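Long-range contact in putative deoxyribonuclease yjjV (Escherichia coli, PDB 1ZZM), which probably hydrolyses ester bonds, as a TatD-type member of the metal-dependent hydrolases that holds two divalent metal ions: residues 97-103 and 131-137. Numbering follows the deposited sequence.
Sequences EIGLDLF and ILHSRRT. With ZN (zinc ion), chain C; ZN (zinc ion), chain B.
Glu97 and His133 meet at a zinc ion, which takes Glu97 OE2 at 2.1 Å and His133 ND1 at 2.0 Å, with His157 and two waters as further ligands. Glu97 OE1 holds the second zinc, shared with His9, His11 and Asp207, and one water joins both metals. On the far side of the imidazole, Asp101 has its CG anti to the backbone N (chi1 -175°), which helps bring Asp101 OD2 within 2.8 Å of the donor His133 NE2, on the anti side and 35° out of the carboxylate plane. The syn lone pair of Asp101 OD2 takes Arg135 NH1 in a 2.9 Å salt bridge. With Asp101 replaced by an alanine, His133 NE2 would probably lose its acceptor and Arg135 its carboxylate partner, although zinc would still hold the ring. Beneath lies a parallel strand pair, part of the beta-alpha-beta unit closed by helix 109-125 in the TIM-barrel-like fold. Backbone hydrogen bonds link the strands from Ile98 N-Ile131 O to Leu102 N-Arg135 O. On the opposite face from the zinc, Ile98 CG1 packs on Leu132 CD2 at 3.6 Å. Thr137 CG2 presses tightly on Leu102 CG, while Phe103 CG lies over the rim of one face of the Arg135 guanidinium, the planes 31° apart.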
# COMPACT_ATOMS: atom_id res chain seq x y z
N GLU A 97 2.43 -6.62 1.52
CA GLU A 97 3.58 -5.80 1.37
C GLU A 97 4.66 -6.71 0.90
O GLU A 97 5.38 -7.33 1.67
CB GLU A 97 4.04 -4.77 2.37
CG GLU A 97 4.76 -3.80 1.38
CD GLU A 97 5.09 -2.40 1.86
OE1 GLU A 97 4.86 -2.03 3.03
OE2 GLU A 97 5.61 -1.64 1.01
N ILE A 98 4.69 -6.84 -0.42
CA ILE A 98 5.70 -7.64 -1.11
C ILE A 98 6.22 -6.69 -2.18
O ILE A 98 5.63 -5.64 -2.40
CB ILE A 98 5.10 -8.88 -1.79
CG1 ILE A 98 4.17 -8.45 -2.93
CG2 ILE A 98 4.36 -9.71 -0.77
CD1 ILE A 98 3.42 -9.62 -3.55
N GLY A 99 7.36 -7.03 -2.79
CA GLY A 99 7.89 -6.16 -3.81
C GLY A 99 9.40 -6.24 -3.90
O GLY A 99 10.01 -7.26 -3.55
N LEU A 100 9.99 -5.17 -4.43
CA LEU A 100 11.41 -5.07 -4.65
C LEU A 100 11.93 -3.73 -4.18
O LEU A 100 11.21 -2.74 -4.15
CB LEU A 100 11.71 -5.19 -6.14
CG LEU A 100 11.07 -6.41 -6.82
CD1 LEU A 100 11.13 -6.14 -8.29
CD2 LEU A 100 11.76 -7.73 -6.43
N ASP A 101 13.22 -3.68 -3.85
CA ASP A 101 13.77 -2.41 -3.36
C ASP A 101 15.28 -2.48 -3.61
O ASP A 101 15.96 -3.31 -3.01
CB ASP A 101 13.48 -2.33 -1.86
CG ASP A 101 13.89 -1.02 -1.24
OD1 ASP A 101 14.94 -0.49 -1.64
OD2 ASP A 101 13.17 -0.51 -0.34
N LEU A 102 15.81 -1.60 -4.46
CA LEU A 102 17.23 -1.65 -4.76
C LEU A 102 18.10 -0.78 -3.89
O LEU A 102 19.24 -0.47 -4.25
CB LEU A 102 17.48 -1.33 -6.24
CG LEU A 102 17.32 -2.52 -7.21
CD1 LEU A 102 17.47 -2.02 -8.64
CD2 LEU A 102 18.34 -3.61 -6.91
N PHE A 103 17.59 -0.39 -2.73
CA PHE A 103 18.37 0.43 -1.83
C PHE A 103 19.36 -0.45 -1.07
O PHE A 103 19.03 -1.58 -0.69
CB PHE A 103 17.46 1.11 -0.81
CG PHE A 103 18.16 2.18 -0.03
CD1 PHE A 103 18.42 3.41 -0.62
CD2 PHE A 103 18.63 1.93 1.25
CE1 PHE A 103 19.15 4.39 0.06
CE2 PHE A 103 19.36 2.89 1.94
CZ PHE A 103 19.62 4.12 1.35
N ILE A 131 -0.28 -5.87 -2.66
CA ILE A 131 0.12 -4.51 -2.26
C ILE A 131 1.62 -4.56 -2.47
O ILE A 131 2.36 -5.30 -1.80
CB ILE A 131 -0.23 -4.23 -0.77
CG1 ILE A 131 -1.74 -3.97 -0.66
CG2 ILE A 131 0.56 -3.01 -0.26
CD1 ILE A 131 -2.23 -3.68 0.82
N LEU A 132 2.06 -3.74 -3.41
CA LEU A 132 3.44 -3.74 -3.82
C LEU A 132 4.28 -2.53 -3.44
O LEU A 132 3.82 -1.39 -3.51
CB LEU A 132 3.49 -3.90 -5.35
CG LEU A 132 2.86 -5.14 -5.95
CD1 LEU A 132 2.52 -4.87 -7.44
CD2 LEU A 132 3.83 -6.34 -5.80
N HIS A 133 5.52 -2.86 -3.08
CA HIS A 133 6.56 -1.89 -2.72
C HIS A 133 7.53 -1.92 -3.89
O HIS A 133 7.89 -2.99 -4.39
CB HIS A 133 7.30 -2.38 -1.46
CG HIS A 133 8.43 -1.49 -1.03
ND1 HIS A 133 8.27 -0.45 -0.14
CD2 HIS A 133 9.75 -1.54 -1.31
CE1 HIS A 133 9.44 0.11 0.12
NE2 HIS A 133 10.36 -0.53 -0.59
N SER A 134 7.96 -0.74 -4.33
CA SER A 134 8.90 -0.66 -5.44
C SER A 134 9.74 0.58 -5.25
O SER A 134 9.23 1.70 -5.21
CB SER A 134 8.16 -0.57 -6.78
OG SER A 134 9.10 -0.69 -7.88
N ARG A 135 11.04 0.39 -5.11
CA ARG A 135 11.89 1.54 -4.92
C ARG A 135 13.08 1.34 -5.86
O ARG A 135 13.95 0.48 -5.62
CB ARG A 135 12.33 1.59 -3.47
CG ARG A 135 13.35 2.67 -3.18
CD ARG A 135 14.07 2.30 -1.91
NE ARG A 135 14.10 3.39 -0.96
CZ ARG A 135 14.18 3.20 0.35
NH1 ARG A 135 14.24 1.96 0.83
NH2 ARG A 135 14.20 4.25 1.15
N ARG A 136 13.09 2.13 -6.94
CA ARG A 136 14.13 2.07 -7.96
C ARG A 136 14.08 0.75 -8.71
O ARG A 136 15.08 0.34 -9.31
CB ARG A 136 15.51 2.23 -7.31
CG ARG A 136 15.79 3.64 -6.81
CD ARG A 136 17.16 3.73 -6.11
NE ARG A 136 17.54 5.11 -5.84
CZ ARG A 136 17.98 5.57 -4.67
NH1 ARG A 136 18.09 4.75 -3.62
NH2 ARG A 136 18.30 6.86 -4.54
N THR A 137 12.92 0.10 -8.70
CA THR A 137 12.72 -1.22 -9.32
C THR A 137 11.45 -1.25 -10.18
O THR A 137 10.92 -2.33 -10.47
CB THR A 137 12.56 -2.29 -8.21
OG1 THR A 137 11.55 -1.85 -7.29
CG2 THR A 137 13.86 -2.45 -7.43
ZN ZN C . 6.65 0.21 0.91
ZN ZN B . 4.73 -0.09 3.51
O HOH W 1 6.65 0.21 2.95
O HOH W 2 7.74 2.35 1.20